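Local structure of short-chain dehydrogenase/reductase SDR (Burkholderia phymatum, 5IG2) at residues B[271-274]-B[275-279]; B[246-249]-B[250-253]. The protein binds NAD in a Rossmann fold and probably acts as an oxidoreductase on CH-OH groups. All coordinates share one frame; numbering follows the deposited sequence.

Both contacts are single-helix affairs, and they come in series along the chain: contact 2 on helix 242-254 first, then the short strand 259-260, then contact 1 on helix 267-279. Their centres lie about 29 Å apart and their nearest atoms about 18 Å, with no touch between them. Strand 259-260, which sits between the two helices in sequence, is an outermost strand of the parallel Rossmann sheet within this chain. Contact 2 packs inward on helix 25-36 and strands 94-97 and 144-149, with the Thr249 side chain about 10 Å from the bound NAD. The centre of contact 1 is about 26 Å from that of the chain; contact 2 belongs to the subunit core, contact 1 to an interface between subunits.

Contact 1 (B[271-274]-B[275-279]); sequences RLRH and EDIEL
Arg271 reaches two turns along helix 267-279 to Glu278, seven residues on. The Glu278 side chain shows how. Its CB lies 3.4 Å from His274 O, and CG comes closer still, 3.1 Å from that same oxygen, because CG sits beside the backbone N (chi1 -65°). Beyond CG the chain is extended, and the carboxylate meets the Arg271 guanidinium. Glu278 OE1 takes a hydrogen bond from Arg271 NH2 at 3.3 Å, nearly straight at 172°, as part of a salt bridge. The donor lies 31° out of the carboxylate plane on the syn side, while OE1 keeps close to the guanidinium plane. The second bond, Arg271 NH1 to Glu278 OE2 at 3.5 Å, is weak.

Ile277 CD1 lies 3.6 Å above the guanidinium plane of Arg273, over its centre. Four backbone i to i+4 bonds across the two segments, among them Glu278 N to His274 O, hold the frame.

A second subunit, another copy of the protein, packs here: its Glu278 salt-bridges Arg271 and accepts from His274 ND1, the two His274 rings stack, and its Glu176 pairs with Arg273. Glu278 OE2 in turn is hydrogen-bonded to His274 ND1 of that subunit. Arg271 thus meets the Glu278 of both subunits, and these ion pairs link the two helices across the interface, which would be expected to favour the ionised carboxylate.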
loop_
_atom_site.group_PDB
_atom_site.type_symbol
_atom_site.label_atom_id
_atom_site.label_comp_id
_atom_site.label_asym_id
_atom_site.label_seq_id
_atom_site.Cartn_x
_atom_site.Cartn_y
_atom_site.Cartn_z
ATOM N N ARG B 271 -37.847 -44.853 -9.471
ATOM C CA ARG B 271 -39.229 -45.169 -9.806
ATOM C C ARG B 271 -39.337 -45.701 -11.236
ATOM O O ARG B 271 -40.111 -46.628 -11.507
ATOM C CB ARG B 271 -40.103 -43.926 -9.597
ATOM C CG ARG B 271 -41.577 -44.127 -9.920
ATOM C CD ARG B 271 -42.312 -44.925 -8.834
ATOM N NE ARG B 271 -43.478 -45.643 -9.360
ATOM C CZ ARG B 271 -43.636 -46.969 -9.317
ATOM N NH1 ARG B 271 -42.715 -47.741 -8.756
ATOM N NH2 ARG B 271 -44.728 -47.526 -9.825
ATOM N N LEU B 272 -38.539 -45.149 -12.158
ATOM C CA LEU B 272 -38.576 -45.596 -13.550
ATOM C C LEU B 272 -38.175 -47.064 -13.667
ATOM O O LEU B 272 -38.840 -47.851 -14.351
ATOM C CB LEU B 272 -37.661 -44.709 -14.402
ATOM C CG LEU B 272 -37.647 -44.952 -15.908
ATOM C CD1 LEU B 272 -38.997 -44.604 -16.531
ATOM C CD2 LEU B 272 -36.529 -44.173 -16.570
ATOM N N ARG B 273 -37.085 -47.451 -13.003
ATOM C CA ARG B 273 -36.675 -48.853 -12.990
ATOM C C ARG B 273 -37.740 -49.739 -12.352
ATOM O O ARG B 273 -38.039 -50.832 -12.857
ATOM C CB ARG B 273 -35.352 -49.001 -12.241
ATOM C CG ARG B 273 -34.928 -50.448 -12.068
ATOM C CD ARG B 273 -33.511 -50.618 -11.480
ATOM N NE ARG B 273 -33.249 -52.052 -11.387
ATOM C CZ ARG B 273 -33.577 -52.816 -10.344
ATOM N NH1 ARG B 273 -34.125 -52.276 -9.253
ATOM N NH2 ARG B 273 -33.360 -54.124 -10.393
ATOM N N HIS B 274 -38.321 -49.294 -11.233
ATOM C CA HIS B 274 -39.335 -50.111 -10.575
ATOM C C HIS B 274 -40.539 -50.319 -11.481
ATOM O O HIS B 274 -41.113 -51.416 -11.527
ATOM C CB HIS B 274 -39.751 -49.469 -9.250
ATOM C CG HIS B 274 -38.695 -49.557 -8.188
ATOM N ND1 HIS B 274 -38.768 -48.859 -7.001
ATOM C CD2 HIS B 274 -37.540 -50.264 -8.141
ATOM C CE1 HIS B 274 -37.706 -49.138 -6.264
ATOM N NE2 HIS B 274 -36.945 -49.987 -6.932
ATOM N N GLU B 275 -40.930 -49.283 -12.229
ATOM C CA GLU B 275 -42.088 -49.456 -13.093
ATOM C C GLU B 275 -41.752 -50.290 -14.324
ATOM O O GLU B 275 -42.642 -50.952 -14.873
ATOM C CB GLU B 275 -42.673 -48.109 -13.505
ATOM C CG GLU B 275 -44.072 -48.299 -14.112
ATOM C CD GLU B 275 -44.734 -47.007 -14.532
ATOM O OE1 GLU B 275 -44.049 -45.957 -14.548
ATOM O OE2 GLU B 275 -45.944 -47.056 -14.842
ATOM N N ASP B 276 -40.495 -50.255 -14.789
ATOM C CA ASP B 276 -40.069 -51.212 -15.807
ATOM C C ASP B 276 -40.374 -52.621 -15.332
ATOM O O ASP B 276 -41.027 -53.410 -16.030
ATOM C CB ASP B 276 -38.564 -51.107 -16.091
ATOM C CG ASP B 276 -38.155 -49.848 -16.839
ATOM O OD1 ASP B 276 -39.006 -49.131 -17.425
ATOM O OD2 ASP B 276 -36.921 -49.589 -16.837
ATOM N N ILE B 277 -39.904 -52.948 -14.124
ATOM C CA ILE B 277 -40.079 -54.291 -13.581
ATOM C C ILE B 277 -41.556 -54.598 -13.402
ATOM O O ILE B 277 -42.049 -55.634 -13.856
ATOM C CB ILE B 277 -39.312 -54.432 -12.255
ATOM C CG1 ILE B 277 -37.805 -54.322 -12.492
ATOM C CG2 ILE B 277 -39.690 -55.738 -11.547
ATOM C CD1 ILE B 277 -37.018 -54.010 -11.222
ATOM N N GLU B 278 -42.286 -53.688 -12.753
ATOM C CA GLU B 278 -43.692 -53.933 -12.444
ATOM C C GLU B 278 -44.546 -54.086 -13.694
ATOM O O GLU B 278 -45.555 -54.804 -13.673
ATOM C CB GLU B 278 -44.226 -52.800 -11.573
ATOM C CG GLU B 278 -43.562 -52.744 -10.202
ATOM C CD GLU B 278 -43.904 -51.481 -9.456
ATOM O OE1 GLU B 278 -44.846 -50.778 -9.891
ATOM O OE2 GLU B 278 -43.229 -51.189 -8.446
ATOM N N LEU B 279 -44.167 -53.433 -14.789
ATOM C CA LEU B 279 -44.891 -53.562 -16.045
ATOM C C LEU B 279 -44.293 -54.613 -16.973
ATOM O O LEU B 279 -44.846 -54.848 -18.050
ATOM C CB LEU B 279 -44.947 -52.211 -16.757
ATOM C CG LEU B 279 -46.308 -51.538 -16.764
ATOM C CD1 LEU B 279 -46.195 -50.156 -17.401
ATOM C CD2 LEU B 279 -47.310 -52.411 -17.512
#

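Contact 2 (B[246-249]-B[250-253]); sequences ATLT and FEAI
Phe250 and Ala246 meet one turn apart on helix 242-254, an alpha-helix of the Rossmann fold that packs against helix 25-36 and the parallel sheet. The Phe250 ring turns its edge to the Ala246 carbonyl, whose oxygen lies in the ring plane, 3.3 Å from CD1. That same oxygen accepts the backbone bond from Phe250 N at 3.0 Å, so ring and amide of one residue both address one carbonyl. Further out, the ring meets Phe12 with the two planes at about 50°, and it also touches Leu94 of strand 94-97.

Thr247 and Glu251 lie side by side and point the same way. Glu251 CG stands beside its backbone N (chi1 -73°), and the extended chain beyond it runs back along the helix to put OE2 3.7 Å from Thr247 CG2. The other carboxylate oxygen, OE1, approaches Leu248 CD2 at 3.8 Å, where the two side chains slant across one another. Both are contacts with methyl groups, flanking the carboxylate with carbon on this exposed side of the helix.

Thr249 and Ile253, also buried, cross at a slant. Thr249 OG1 is hydrogen-bonded to Val245 O, one turn back, which leaves its methyl for apolar packing; Ile253 continues onto Leu94, Phe96 and Val147 of the sheet. Where the pair meets, Thr249 CG2 is 4.1 Å from Ile253 CD1, and Ile253 CG1 rests 3.3 Å from Thr249 O.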
loop_
_atom_site.group_PDB
_atom_site.type_symbol
_atom_site.label_atom_id
_atom_site.label_comp_id
_atom_site.label_asym_id
_atom_site.label_seq_id
_atom_site.Cartn_x
_atom_site.Cartn_y
_atom_site.Cartn_z
ATOM N N ALA B 246 -22.141 -38.335 6.352
ATOM C CA ALA B 246 -21.989 -38.799 7.726
ATOM C C ALA B 246 -23.085 -38.230 8.616
ATOM O O ALA B 246 -23.680 -38.956 9.424
ATOM C CB ALA B 246 -20.607 -38.426 8.265
ATOM N N THR B 247 -23.373 -36.934 8.477
ATOM C CA THR B 247 -24.425 -36.332 9.288
ATOM C C THR B 247 -25.752 -37.043 9.070
ATOM O O THR B 247 -26.413 -37.447 10.033
ATOM C CB THR B 247 -24.555 -34.844 8.973
ATOM O OG1 THR B 247 -23.356 -34.170 9.373
ATOM C CG2 THR B 247 -25.731 -34.253 9.725
ATOM N N LEU B 248 -26.152 -37.221 7.804
ATOM C CA LEU B 248 -27.431 -37.872 7.524
ATOM C C LEU B 248 -27.429 -39.322 7.983
ATOM O O LEU B 248 -28.450 -39.829 8.452
ATOM C CB LEU B 248 -27.755 -37.789 6.031
ATOM C CG LEU B 248 -27.934 -36.374 5.474
ATOM C CD1 LEU B 248 -27.741 -36.399 3.963
ATOM C CD2 LEU B 248 -29.306 -35.828 5.848
ATOM N N THR B 249 -26.302 -40.014 7.840
ATOM C CA THR B 249 -26.250 -41.417 8.249
ATOM C C THR B 249 -26.453 -41.556 9.757
ATOM O O THR B 249 -27.246 -42.387 10.215
ATOM C CB THR B 249 -24.921 -42.032 7.804
ATOM O OG1 THR B 249 -24.865 -42.013 6.376
ATOM C CG2 THR B 249 -24.772 -43.473 8.298
ATOM N N PHE B 250 -25.765 -40.729 10.551
ATOM C CA PHE B 250 -25.938 -40.824 11.999
ATOM C C PHE B 250 -27.354 -40.429 12.430
ATOM O O PHE B 250 -27.904 -41.015 13.371
ATOM C CB PHE B 250 -24.881 -39.975 12.706
ATOM C CG PHE B 250 -23.580 -40.705 12.941
ATOM C CD1 PHE B 250 -22.670 -40.881 11.907
ATOM C CD2 PHE B 250 -23.279 -41.231 14.191
ATOM C CE1 PHE B 250 -21.469 -41.546 12.125
ATOM C CE2 PHE B 250 -22.086 -41.896 14.417
ATOM C CZ PHE B 250 -21.179 -42.053 13.375
ATOM N N GLU B 251 -27.963 -39.441 11.766
ATOM C CA GLU B 251 -29.362 -39.139 12.055
ATOM C C GLU B 251 -30.244 -40.364 11.828
ATOM O O GLU B 251 -31.132 -40.658 12.639
ATOM C CB GLU B 251 -29.845 -37.961 11.203
ATOM C CG GLU B 251 -29.293 -36.624 11.638
ATOM C CD GLU B 251 -29.592 -35.502 10.652
ATOM O OE1 GLU B 251 -30.153 -35.779 9.570
ATOM O OE2 GLU B 251 -29.250 -34.340 10.958
ATOM N N ALA B 252 -30.005 -41.099 10.733
ATOM C CA ALA B 252 -30.804 -42.293 10.469
ATOM C C ALA B 252 -30.566 -43.363 11.529
ATOM O O ALA B 252 -31.517 -44.001 11.999
ATOM C CB ALA B 252 -30.492 -42.839 9.074
ATOM N N ILE B 253 -29.302 -43.585 11.909
ATOM C CA ILE B 253 -28.996 -44.557 12.960
ATOM C C ILE B 253 -29.727 -44.195 14.241
ATOM O O ILE B 253 -30.298 -45.061 14.917
ATOM C CB ILE B 253 -27.480 -44.638 13.214
ATOM C CG1 ILE B 253 -26.711 -45.081 11.966
ATOM C CG2 ILE B 253 -27.194 -45.563 14.387
ATOM C CD1 ILE B 253 -25.200 -44.899 12.133
#